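Local coordinates for protein tryptophane-5-halogenase (Microbispora sp. ATCC PTA-5024, PDB 5UAO) that chlorinates tryptophan at C5 of the indole in a lanthipeptide, as a flavin-dependent halogenase acting during NAI-107 biosynthesis, at residues Y228-G233 against G345-F350; L237-A242 against G331-A336; I245-Y250 against R327-R332. One frame throughout, in Å; residues are numbered along the deposited sequence.

How the contacts relate
Contact 1 lies on the FAD, Leu-237 of contact 2 reaches it, and the Ser-330 side chain of contact 3 is about 9 Å from it. Contacts 2 and 3 nest in the chain loop that contact 1 closes. Centres of contacts 1 and 2 are about 8 Å apart, bridged by Tyr-348 O to His-333 ND1 (2.7 Å) and Asp-230 OD2 to Leu-239 N (2.9 Å). Contacts 1 and 3, centres about 12 Å apart, meet through Phe-350 N to Gly-331 O (3.0 Å). Contacts 2 and 3, centres about 9 Å apart, share Gly-331 and Arg-332, and Arg-329 NH2 forms a salt bridge with Glu-240 OE1 (2.8 Å). Strand 331-333 pairs with 247-249 and 349-350.

Contact 1: residues Y228-G233 against G345-F350; sequences YVDCTG and GNSYAF. With FAD (flavin-adenine dinucleotide), chain E.
Ser-347 and Asn-346 face the end of strand 227-230 and the FAD diphosphate. Gly-345, first in its segment, runs at phi 88°, and a CB there would collide with FAD O1P; its O accepts from the N of both Tyr-348 and Ala-349, closing a tight turn. Asn-346 follows with its backbone N bonded to FAD O1P at 3.0 Å, nearly straight at 166°, while its amide packs against C5' and O4' of the ribityl chain and gives a weak bond from ND2 to FAD O4'. Ser-347 carries the protein contact. With OG placed between the backbone N and carbonyl carbon (chi1 55°), the hydroxyl donates to Asp-230 O at 2.7 Å, approaching from above the carbonyl plane. Its CB lies 3.6 Å from Asp-230 OD1, and its CA makes a CA-H...O contact of 3.0 Å with Gly-233 O. Water 1 links both segments to the cofactor: it accepts from Ser-347 N and Gly-233 N, each at 3.0 Å, and donates to FAD O1P at 2.7 Å. Behind Ser-347, Asp-230 OD1 takes two bonds, from Thr-232 OG1 and Thr-232 N, the latter forming an Asx turn that fixes the chain leading to Gly-233. This is consistent with the FAD site of a Rossmann-type flavoenzyme fold, where loops after the parallel strands 227-230 and 341-343 meet the diphosphate.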
loop_
_atom_site.group_PDB
_atom_site.type_symbol
_atom_site.label_atom_id
_atom_site.label_comp_id
_atom_site.label_asym_id
_atom_site.label_seq_id
_atom_site.Cartn_x
_atom_site.Cartn_y
_atom_site.Cartn_z
ATOM N N TYR A 228 -19.661 -15.090 -16.891
ATOM C CA TYR A 228 -20.477 -13.909 -17.183
ATOM C C TYR A 228 -19.869 -12.635 -16.566
ATOM O O TYR A 228 -19.521 -12.624 -15.365
ATOM C CB TYR A 228 -21.884 -14.097 -16.568
ATOM C CG TYR A 228 -22.571 -15.362 -17.041
ATOM C CD1 TYR A 228 -22.259 -16.587 -16.472
ATOM C CD2 TYR A 228 -23.472 -15.324 -18.079
ATOM C CE1 TYR A 228 -22.829 -17.729 -16.948
ATOM C CE2 TYR A 228 -24.048 -16.493 -18.574
ATOM C CZ TYR A 228 -23.754 -17.664 -18.018
ATOM O OH TYR A 228 -24.370 -18.848 -18.522
ATOM N N VAL A 229 -19.884 -11.551 -17.318
ATOM C CA VAL A 229 -19.526 -10.240 -16.744
ATOM C C VAL A 229 -20.845 -9.427 -16.615
ATOM O O VAL A 229 -21.612 -9.292 -17.586
ATOM C CB VAL A 229 -18.472 -9.494 -17.589
ATOM C CG1 VAL A 229 -17.937 -8.295 -16.841
ATOM C CG2 VAL A 229 -17.265 -10.354 -17.963
ATOM N N ASP A 230 -21.158 -8.965 -15.396
ATOM C CA ASP A 230 -22.318 -8.149 -15.202
ATOM C C ASP A 230 -22.006 -6.669 -15.452
ATOM O O ASP A 230 -21.364 -5.990 -14.628
ATOM C CB ASP A 230 -22.901 -8.346 -13.811
ATOM C CG ASP A 230 -24.213 -7.622 -13.652
ATOM O OD1 ASP A 230 -24.554 -6.751 -14.484
ATOM O OD2 ASP A 230 -24.928 -7.898 -12.648
ATOM N N CYS A 231 -22.396 -6.200 -16.636
ATOM C CA CYS A 231 -22.306 -4.798 -17.037
ATOM C C CYS A 231 -23.728 -4.241 -17.233
ATOM O O CYS A 231 -23.977 -3.414 -18.130
ATOM C CB CYS A 231 -21.398 -4.652 -18.293
ATOM S SG CYS A 231 -19.728 -5.359 -18.083
ATOM N N THR A 232 -24.663 -4.614 -16.342
ATOM C CA THR A 232 -26.043 -4.217 -16.569
ATOM C C THR A 232 -26.405 -2.888 -15.990
ATOM O O THR A 232 -27.578 -2.532 -16.037
ATOM C CB THR A 232 -27.077 -5.277 -16.085
ATOM O OG1 THR A 232 -26.941 -5.496 -14.690
ATOM C CG2 THR A 232 -26.861 -6.575 -16.817
ATOM N N GLY A 233 -25.420 -2.112 -15.524
ATOM C CA GLY A 233 -25.666 -0.814 -14.923
ATOM C C GLY A 233 -26.234 -0.915 -13.494
ATOM O O GLY A 233 -26.165 -1.942 -12.873
ATOM N N GLY A 345 -18.435 -1.807 -13.668
ATOM C CA GLY A 345 -19.142 -0.537 -13.878
ATOM C C GLY A 345 -20.249 -0.263 -12.850
ATOM O O GLY A 345 -20.109 -0.595 -11.686
ATOM N N ASN A 346 -21.360 0.336 -13.263
ATOM C CA ASN A 346 -22.372 0.755 -12.318
ATOM C C ASN A 346 -23.087 -0.421 -11.641
ATOM O O ASN A 346 -23.680 -0.260 -10.572
ATOM C CB ASN A 346 -23.461 1.632 -12.994
ATOM C CG ASN A 346 -22.964 3.005 -13.477
ATOM O OD1 ASN A 346 -21.799 3.413 -13.273
ATOM N ND2 ASN A 346 -23.876 3.727 -14.193
ATOM N N SER A 347 -23.070 -1.589 -12.241
ATOM C CA SER A 347 -23.557 -2.783 -11.570
ATOM C C SER A 347 -22.858 -3.088 -10.249
ATOM O O SER A 347 -23.490 -3.696 -9.375
ATOM C CB SER A 347 -23.429 -3.998 -12.489
ATOM O OG SER A 347 -22.078 -4.097 -12.910
ATOM N N TYR A 348 -21.597 -2.662 -10.094
ATOM C CA TYR A 348 -20.827 -2.891 -8.880
ATOM C C TYR A 348 -20.896 -1.720 -7.946
ATOM O O TYR A 348 -21.287 -1.885 -6.787
ATOM C CB TYR A 348 -19.381 -3.287 -9.147
ATOM C CG TYR A 348 -18.544 -3.382 -7.875
ATOM C CD1 TYR A 348 -18.834 -4.323 -6.879
ATOM C CD2 TYR A 348 -17.534 -2.444 -7.615
ATOM C CE1 TYR A 348 -18.102 -4.372 -5.689
ATOM C CE2 TYR A 348 -16.798 -2.515 -6.474
ATOM C CZ TYR A 348 -17.066 -3.475 -5.501
ATOM O OH TYR A 348 -16.311 -3.503 -4.334
ATOM N N ALA A 349 -20.575 -0.536 -8.426
ATOM C CA ALA A 349 -20.405 0.635 -7.583
ATOM C C ALA A 349 -20.535 1.909 -8.382
ATOM O O ALA A 349 -20.325 1.886 -9.596
ATOM C CB ALA A 349 -19.003 0.620 -6.940
ATOM N N PHE A 350 -20.760 3.033 -7.693
ATOM C CA PHE A 350 -20.887 4.360 -8.371
ATOM C C PHE A 350 -20.635 5.428 -7.344
ATOM O O PHE A 350 -21.075 5.293 -6.226
ATOM C CB PHE A 350 -22.300 4.592 -8.901
ATOM C CG PHE A 350 -22.514 5.974 -9.497
ATOM C CD1 PHE A 350 -22.214 6.204 -10.817
ATOM C CD2 PHE A 350 -22.927 7.034 -8.724
ATOM C CE1 PHE A 350 -22.372 7.456 -11.365
ATOM C CE2 PHE A 350 -23.057 8.287 -9.264
ATOM C CZ PHE A 350 -22.768 8.502 -10.574
HETATM P PA FAD E . -24.968 1.596 -18.483
HETATM O O1A FAD E . -24.358 2.687 -19.363
HETATM O O2A FAD E . -26.179 1.853 -17.566
HETATM O O5B FAD E . -25.221 0.274 -19.364
HETATM C C5B FAD E . -26.024 -0.824 -18.981
HETATM C C4B FAD E . -26.155 -1.731 -20.191
HETATM O O4B FAD E . -26.769 -2.885 -19.610
HETATM C C3B FAD E . -27.062 -1.267 -21.349
HETATM O O3B FAD E . -26.487 -1.598 -22.712
HETATM C C2B FAD E . -28.360 -2.048 -21.121
HETATM O O2B FAD E . -29.175 -2.304 -22.336
HETATM C C1B FAD E . -27.802 -3.327 -20.496
HETATM N N9A FAD E . -28.853 -4.081 -19.772
HETATM C C8A FAD E . -29.444 -3.730 -18.590
HETATM N N7A FAD E . -30.345 -4.687 -18.236
HETATM C C5A FAD E . -30.333 -5.626 -19.215
HETATM C C6A FAD E . -31.092 -6.844 -19.471
HETATM N N6A FAD E . -32.034 -7.257 -18.572
HETATM N N1A FAD E . -30.786 -7.534 -20.560
HETATM C C2A FAD E . -29.837 -7.153 -21.438
HETATM N N3A FAD E . -29.132 -6.034 -21.268
HETATM C C4A FAD E . -29.349 -5.255 -20.192
HETATM N N1 FAD E . -17.613 8.330 -15.306
HETATM C C2 FAD E . -16.452 8.950 -15.706
HETATM O O2 FAD E . -15.390 8.272 -15.893
HETATM N N3 FAD E . -16.405 10.291 -15.927
HETATM C C4 FAD E . -17.472 11.102 -15.778
HETATM O O4 FAD E . -17.319 12.345 -15.992
HETATM C C4X FAD E . -18.766 10.474 -15.348
HETATM N N5 FAD E . -19.898 11.190 -15.099
HETATM C C5X FAD E . -21.056 10.607 -14.707
HETATM C C6 FAD E . -22.172 11.399 -14.472
HETATM C C7 FAD E . -23.364 10.848 -14.038
HETATM C C7M FAD E . -24.598 11.667 -13.800
HETATM C C8 FAD E . -23.475 9.400 -13.876
HETATM C C8M FAD E . -24.791 8.809 -13.414
HETATM C C9 FAD E . -22.362 8.608 -14.100
HETATM C C9A FAD E . -21.127 9.131 -14.492
HETATM N N10 FAD E . -19.962 8.314 -14.705
HETATM C C10 FAD E . -18.774 8.997 -15.117
HETATM C "C1'" FAD E . -19.897 6.822 -14.632
HETATM C "C2'" FAD E . -19.912 6.391 -16.177
HETATM O "O2'" FAD E . -21.059 7.081 -16.658
HETATM C "C3'" FAD E . -20.319 5.060 -16.905
HETATM O "O3'" FAD E . -20.638 5.038 -18.347
HETATM C "C4'" FAD E . -21.749 4.765 -16.560
HETATM O "O4'" FAD E . -22.250 5.698 -15.556
HETATM C "C5'" FAD E . -21.794 3.261 -16.288
HETATM O "O5'" FAD E . -21.643 2.544 -17.479
HETATM P P FAD E . -22.316 1.054 -17.428
HETATM O O1P FAD E . -21.966 0.388 -16.166
HETATM O O2P FAD E . -21.797 0.448 -18.726
HETATM O O3P FAD E . -23.888 1.115 -17.351
HETATM O O HOH W 1 -22.404 -2.065 -15.142
#

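Contact 2: residues L237-A242 against G331-A336; sequences LLLEKA and GRHREA
Packing of a short helix against a strand beside the FAD domain's large sheet brings His-333, at the end of strand 331-333, against Leu-239 and Glu-240 of helix 237-242. The polar half is a His-carboxylate hydrogen bond: His-333 NE2 donates to Glu-240 OE1 at 2.7 Å, with an N-H...O angle of 163°. The oxygen sits in the ring plane and offers its anti lone pair, the one away from OE2, while carboxylate and ring planes are turned 36° apart. Glu-240 reaches the imidazole because CG is anti to the backbone N (chi1 -168°) and the chain stays extended beyond it, crossing the histidine side chain at about a right angle. OE1 has a hydrogen bond from His-333 and a salt bridge to Arg-329, which would probably favour the ionised carboxylate. At the other ring nitrogen, ND1 bonds to Tyr-348 O; this fixes the ring's rotation and is consistent with a doubly protonated, positively charged imidazole beside the carboxylate.

The apolar half is Leu-239, whose CD2 lies over one face of the imidazole, 4.2 Å from its centroid, in a CH-pi contact. Leu-239 CD2 also comes within 3.4 Å of Glu-335 O, and CD1 is 3.6 Å from Ala-336 O. With an alanine here in place of His-333, Glu-240 OE1 would probably lose its imidazole partner, Tyr-348 O its donor, and a gap would be likely under Leu-239 CD2. Together these contacts make a His-carboxylate hydrogen bond with a leucine methyl over the ring, structural packing that joins a short helix to the middle strand of a small antiparallel sheet.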
loop_
_atom_site.group_PDB
_atom_site.type_symbol
_atom_site.label_atom_id
_atom_site.label_comp_id
_atom_site.label_asym_id
_atom_site.label_seq_id
_atom_site.Cartn_x
_atom_site.Cartn_y
_atom_site.Cartn_z
ATOM N N LEU A 237 -28.197 -6.950 -12.511
ATOM C CA LEU A 237 -29.108 -8.103 -12.663
ATOM C C LEU A 237 -28.488 -9.411 -12.176
ATOM O O LEU A 237 -29.157 -10.210 -11.499
ATOM C CB LEU A 237 -29.487 -8.258 -14.121
ATOM C CG LEU A 237 -30.819 -8.891 -14.406
ATOM C CD1 LEU A 237 -31.845 -7.818 -14.069
ATOM C CD2 LEU A 237 -30.884 -9.301 -15.871
ATOM N N LEU A 238 -27.216 -9.649 -12.543
ATOM C CA LEU A 238 -26.558 -10.851 -12.106
ATOM C C LEU A 238 -26.039 -10.774 -10.703
ATOM O O LEU A 238 -26.365 -11.658 -9.870
ATOM C CB LEU A 238 -25.471 -11.316 -13.063
ATOM C CG LEU A 238 -25.861 -11.667 -14.502
ATOM C CD1 LEU A 238 -26.137 -10.439 -15.329
ATOM C CD2 LEU A 238 -24.701 -12.462 -15.093
ATOM N N LEU A 239 -25.268 -9.718 -10.412
ATOM C CA LEU A 239 -24.568 -9.628 -9.125
ATOM C C LEU A 239 -25.533 -9.460 -7.923
ATOM O O LEU A 239 -25.559 -10.275 -6.916
ATOM C CB LEU A 239 -23.630 -8.444 -9.130
ATOM C CG LEU A 239 -22.730 -8.356 -7.898
ATOM C CD1 LEU A 239 -21.605 -9.341 -8.065
ATOM C CD2 LEU A 239 -22.209 -6.911 -7.735
ATOM N N GLU A 240 -26.306 -8.393 -7.995
ATOM C CA GLU A 240 -27.228 -8.057 -6.892
ATOM C C GLU A 240 -28.475 -8.907 -6.987
ATOM O O GLU A 240 -28.882 -9.484 -5.985
ATOM C CB GLU A 240 -27.626 -6.619 -6.900
ATOM C CG GLU A 240 -28.342 -6.132 -5.661
ATOM C CD GLU A 240 -28.913 -4.724 -5.812
ATOM O OE1 GLU A 240 -28.169 -3.725 -6.093
ATOM O OE2 GLU A 240 -30.155 -4.584 -5.684
ATOM N N LYS A 241 -29.115 -8.960 -8.126
ATOM C CA LYS A 241 -30.463 -9.523 -8.137
ATOM C C LYS A 241 -30.395 -11.057 -8.123
ATOM O O LYS A 241 -31.008 -11.667 -7.287
ATOM C CB LYS A 241 -31.307 -9.054 -9.296
ATOM C CG LYS A 241 -31.501 -7.546 -9.419
ATOM C CD LYS A 241 -32.170 -6.931 -8.204
ATOM C CE LYS A 241 -32.891 -5.631 -8.587
ATOM N NZ LYS A 241 -31.949 -4.543 -8.976
ATOM N N ALA A 242 -29.631 -11.674 -9.004
ATOM C CA ALA A 242 -29.530 -13.136 -9.005
ATOM C C ALA A 242 -28.676 -13.742 -7.848
ATOM O O ALA A 242 -29.040 -14.753 -7.251
ATOM C CB ALA A 242 -29.039 -13.653 -10.347
ATOM N N GLY A 331 -22.479 4.270 -3.711
ATOM C CA GLY A 331 -22.249 3.082 -2.903
ATOM C C GLY A 331 -21.621 2.010 -3.707
ATOM O O GLY A 331 -21.366 2.186 -4.876
ATOM N N ARG A 332 -21.325 0.905 -3.050
ATOM C CA ARG A 332 -20.767 -0.244 -3.717
ATOM C C ARG A 332 -21.465 -1.487 -3.181
ATOM O O ARG A 332 -22.024 -1.457 -2.112
ATOM C CB ARG A 332 -19.272 -0.355 -3.515
ATOM C CG ARG A 332 -18.824 -0.572 -2.082
ATOM C CD ARG A 332 -17.372 -1.047 -2.056
ATOM N NE ARG A 332 -16.879 -1.122 -0.673
ATOM C CZ ARG A 332 -17.043 -2.187 0.106
ATOM N NH1 ARG A 332 -17.576 -3.322 -0.358
ATOM N NH2 ARG A 332 -16.589 -2.160 1.323
ATOM N N HIS A 333 -21.410 -2.583 -3.929
ATOM C CA HIS A 333 -21.790 -3.883 -3.426
ATOM C C HIS A 333 -20.673 -4.494 -2.590
ATOM O O HIS A 333 -19.532 -4.043 -2.633
ATOM C CB HIS A 333 -22.197 -4.770 -4.545
ATOM C CG HIS A 333 -23.467 -4.333 -5.189
ATOM N ND1 HIS A 333 -23.520 -3.318 -6.119
ATOM C CD2 HIS A 333 -24.732 -4.740 -4.998
ATOM C CE1 HIS A 333 -24.769 -3.144 -6.503
ATOM N NE2 HIS A 333 -25.525 -3.992 -5.826
ATOM N N ARG A 334 -21.044 -5.468 -1.758
ATOM C CA ARG A 334 -20.111 -6.100 -0.836
ATOM C C ARG A 334 -19.016 -6.754 -1.618
ATOM O O ARG A 334 -17.862 -6.693 -1.230
ATOM C CB ARG A 334 -20.837 -7.129 0.041
ATOM C CG ARG A 334 -20.155 -7.545 1.340
ATOM C CD ARG A 334 -21.041 -8.517 2.107
ATOM N NE ARG A 334 -21.538 -9.626 1.231
ATOM C CZ ARG A 334 -22.574 -10.448 1.530
ATOM N NH1 ARG A 334 -23.229 -10.336 2.691
ATOM N NH2 ARG A 334 -22.942 -11.419 0.690
ATOM N N GLU A 335 -19.370 -7.343 -2.762
ATOM C CA GLU A 335 -18.406 -8.061 -3.555
ATOM C C GLU A 335 -18.658 -7.729 -5.006
ATOM O O GLU A 335 -19.808 -7.447 -5.400
ATOM C CB GLU A 335 -18.616 -9.575 -3.343
ATOM C CG GLU A 335 -18.724 -10.043 -1.882
ATOM C CD GLU A 335 -18.755 -11.559 -1.780
ATOM O OE1 GLU A 335 -19.817 -12.116 -2.074
ATOM O OE2 GLU A 335 -17.689 -12.178 -1.481
ATOM N N ALA A 336 -17.613 -7.798 -5.800
ATOM C CA ALA A 336 -17.721 -7.661 -7.240
ATOM C C ALA A 336 -17.730 -8.976 -8.004
ATOM O O ALA A 336 -18.218 -9.046 -9.159
ATOM C CB ALA A 336 -16.574 -6.783 -7.761
#

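Contact 3: residues I245-Y250 against R327-R332; sequences IPFESY and RFRSGR
Phe-247 and Arg-329 stack beside a short antiparallel pairing of strands 247-249 and 331-333. Backbone bonds set the register. Glu-248 and Arg-332 form the hydrogen-bonded pair, Glu-248 N to Arg-332 O at 2.7 Å and Arg-332 N to Glu-248 O at 2.9 Å; Ser-249 and Gly-331 are the non-hydrogen-bonded pair next to it. Beyond them Tyr-250 N donates to Ser-330 O at 2.9 Å. Water 2 donates to the same oxygen and is also hydrogen-bonded to Ser-249 OG, which bonds Ala-251 N as well.

The cation-pi interaction is a flat stack: the Arg-329 guanidinium lies over one face of Phe-247, centres 3.6 Å apart and planes within 6°. An extended chain from CG to NE lets CD join as well, in a CH-pi contact with the same ring. The charge is anchored further by Glu-240, which pairs with NH2.

Glycine packing fills the middle. Gly-331 CA lies over the Tyr-250 ring, 3.7 Å from its centroid, and 3.3 Å from Phe-247 CZ; a CB would clash with that carbon and with Glu-248 O. Tyr-250 OH then touches Arg-332 CG at 3.4 Å.

Among charges, Glu-248 OE1 and Arg-332 NH2 make only a long pair, the oxygen standing over the guanidinium face. Stronger partners come from helix 383-406, where Asp-395 OD1 makes a salt bridge with Arg-332 NE and a hydrogen bond with Tyr-250 OH, while strand 349-350 flanks the other edge of strand 331-333.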
loop_
_atom_site.group_PDB
_atom_site.type_symbol
_atom_site.label_atom_id
_atom_site.label_comp_id
_atom_site.label_asym_id
_atom_site.label_seq_id
_atom_site.Cartn_x
_atom_site.Cartn_y
_atom_site.Cartn_z
ATOM N N ILE A 245 -25.964 -10.364 -3.803
ATOM C CA ILE A 245 -24.843 -9.624 -3.178
ATOM C C ILE A 245 -25.410 -8.267 -2.683
ATOM O O ILE A 245 -25.996 -7.514 -3.468
ATOM C CB ILE A 245 -23.668 -9.422 -4.155
ATOM C CG1 ILE A 245 -23.074 -10.717 -4.678
ATOM C CG2 ILE A 245 -22.533 -8.645 -3.500
ATOM C CD1 ILE A 245 -22.821 -11.698 -3.575
ATOM N N PRO A 246 -25.355 -7.976 -1.381
ATOM C CA PRO A 246 -26.017 -6.748 -0.996
ATOM C C PRO A 246 -25.242 -5.403 -1.312
ATOM O O PRO A 246 -24.083 -5.434 -1.609
ATOM C CB PRO A 246 -26.174 -6.924 0.519
ATOM C CG PRO A 246 -24.927 -7.633 0.915
ATOM C CD PRO A 246 -24.807 -8.675 -0.210
ATOM N N PHE A 247 -25.979 -4.301 -1.261
ATOM C CA PHE A 247 -25.511 -2.950 -1.490
ATOM C C PHE A 247 -25.087 -2.230 -0.187
ATOM O O PHE A 247 -25.788 -2.263 0.828
ATOM C CB PHE A 247 -26.592 -2.164 -2.241
ATOM C CG PHE A 247 -26.127 -0.775 -2.719
ATOM C CD1 PHE A 247 -25.209 -0.682 -3.743
ATOM C CD2 PHE A 247 -26.549 0.375 -2.112
ATOM C CE1 PHE A 247 -24.727 0.545 -4.186
ATOM C CE2 PHE A 247 -26.107 1.637 -2.536
ATOM C CZ PHE A 247 -25.189 1.714 -3.582
ATOM N N GLU A 248 -23.949 -1.578 -0.234
ATOM C CA GLU A 248 -23.470 -0.704 0.850
ATOM C C GLU A 248 -23.415 0.737 0.383
ATOM O O GLU A 248 -22.544 1.148 -0.433
ATOM C CB GLU A 248 -22.114 -1.123 1.323
ATOM C CG GLU A 248 -22.039 -2.626 1.311
ATOM C CD GLU A 248 -21.142 -3.164 2.344
ATOM O OE1 GLU A 248 -20.290 -2.373 2.824
ATOM O OE2 GLU A 248 -21.285 -4.375 2.622
ATOM N N SER A 249 -24.383 1.457 0.898
ATOM C CA SER A 249 -24.595 2.839 0.627
ATOM C C SER A 249 -23.482 3.726 1.163
ATOM O O SER A 249 -22.993 3.494 2.235
ATOM C CB SER A 249 -25.866 3.232 1.327
ATOM O OG SER A 249 -26.181 4.558 1.022
ATOM N N TYR A 250 -23.100 4.741 0.392
ATOM C CA TYR A 250 -22.232 5.790 0.817
ATOM C C TYR A 250 -22.979 7.104 1.185
ATOM O O TYR A 250 -22.375 8.225 1.260
ATOM C CB TYR A 250 -21.281 6.092 -0.363
ATOM C CG TYR A 250 -20.238 5.052 -0.704
ATOM C CD1 TYR A 250 -19.868 4.016 0.178
ATOM C CD2 TYR A 250 -19.564 5.137 -1.931
ATOM C CE1 TYR A 250 -18.848 3.117 -0.144
ATOM C CE2 TYR A 250 -18.572 4.276 -2.242
ATOM C CZ TYR A 250 -18.208 3.247 -1.369
ATOM O OH TYR A 250 -17.168 2.412 -1.742
ATOM N N ARG A 327 -30.776 9.583 -12.664
ATOM C CA ARG A 327 -30.803 9.309 -11.216
ATOM C C ARG A 327 -29.729 8.296 -10.898
ATOM O O ARG A 327 -29.285 7.515 -11.769
ATOM C CB ARG A 327 -32.184 8.780 -10.803
ATOM C CG ARG A 327 -33.322 9.688 -11.187
ATOM C CD ARG A 327 -34.503 9.475 -10.285
ATOM N NE ARG A 327 -35.541 10.465 -10.571
ATOM C CZ ARG A 327 -35.768 11.581 -9.896
ATOM N NH1 ARG A 327 -35.075 11.899 -8.802
ATOM N NH2 ARG A 327 -36.758 12.363 -10.305
ATOM N N PHE A 328 -29.245 8.331 -9.700
ATOM C CA PHE A 328 -28.155 7.413 -9.317
ATOM C C PHE A 328 -28.113 7.214 -7.845
ATOM O O PHE A 328 -28.788 7.924 -7.104
ATOM C CB PHE A 328 -26.800 7.909 -9.829
ATOM C CG PHE A 328 -26.405 9.283 -9.326
ATOM C CD1 PHE A 328 -25.825 9.423 -8.060
ATOM C CD2 PHE A 328 -26.629 10.411 -10.083
ATOM C CE1 PHE A 328 -25.432 10.672 -7.602
ATOM C CE2 PHE A 328 -26.217 11.661 -9.634
ATOM C CZ PHE A 328 -25.661 11.781 -8.381
ATOM N N ARG A 329 -27.284 6.261 -7.397
ATOM C CA ARG A 329 -27.031 6.112 -5.975
ATOM C C ARG A 329 -25.573 5.817 -5.745
ATOM O O ARG A 329 -24.899 5.188 -6.575
ATOM C CB ARG A 329 -27.927 5.055 -5.391
ATOM C CG ARG A 329 -27.676 3.654 -5.966
ATOM C CD ARG A 329 -28.457 2.616 -5.131
ATOM N NE ARG A 329 -28.213 1.272 -5.621
ATOM C CZ ARG A 329 -28.707 0.168 -5.069
ATOM N NH1 ARG A 329 -29.454 0.214 -3.969
ATOM N NH2 ARG A 329 -28.410 -0.986 -5.590
ATOM N N SER A 330 -25.038 6.358 -4.662
ATOM C CA SER A 330 -23.608 6.267 -4.358
ATOM C C SER A 330 -23.411 5.140 -3.389
ATOM O O SER A 330 -24.039 5.093 -2.318
ATOM C CB SER A 330 -23.059 7.575 -3.737
ATOM O OG SER A 330 -23.090 8.615 -4.699
ATOM N N GLY A 331 -22.479 4.270 -3.711
ATOM C CA GLY A 331 -22.249 3.082 -2.903
ATOM C C GLY A 331 -21.621 2.010 -3.707
ATOM O O GLY A 331 -21.366 2.186 -4.876
ATOM N N ARG A 332 -21.325 0.905 -3.050
ATOM C CA ARG A 332 -20.767 -0.244 -3.717
ATOM C C ARG A 332 -21.465 -1.487 -3.181
ATOM O O ARG A 332 -22.024 -1.457 -2.112
ATOM C CB ARG A 332 -19.272 -0.355 -3.515
ATOM C CG ARG A 332 -18.824 -0.572 -2.082
ATOM C CD ARG A 332 -17.372 -1.047 -2.056
ATOM N NE ARG A 332 -16.879 -1.122 -0.673
ATOM C CZ ARG A 332 -17.043 -2.187 0.106
ATOM N NH1 ARG A 332 -17.576 -3.322 -0.358
ATOM N NH2 ARG A 332 -16.589 -2.160 1.323
HETATM O O HOH W 2 -26.780 5.407 -1.638
#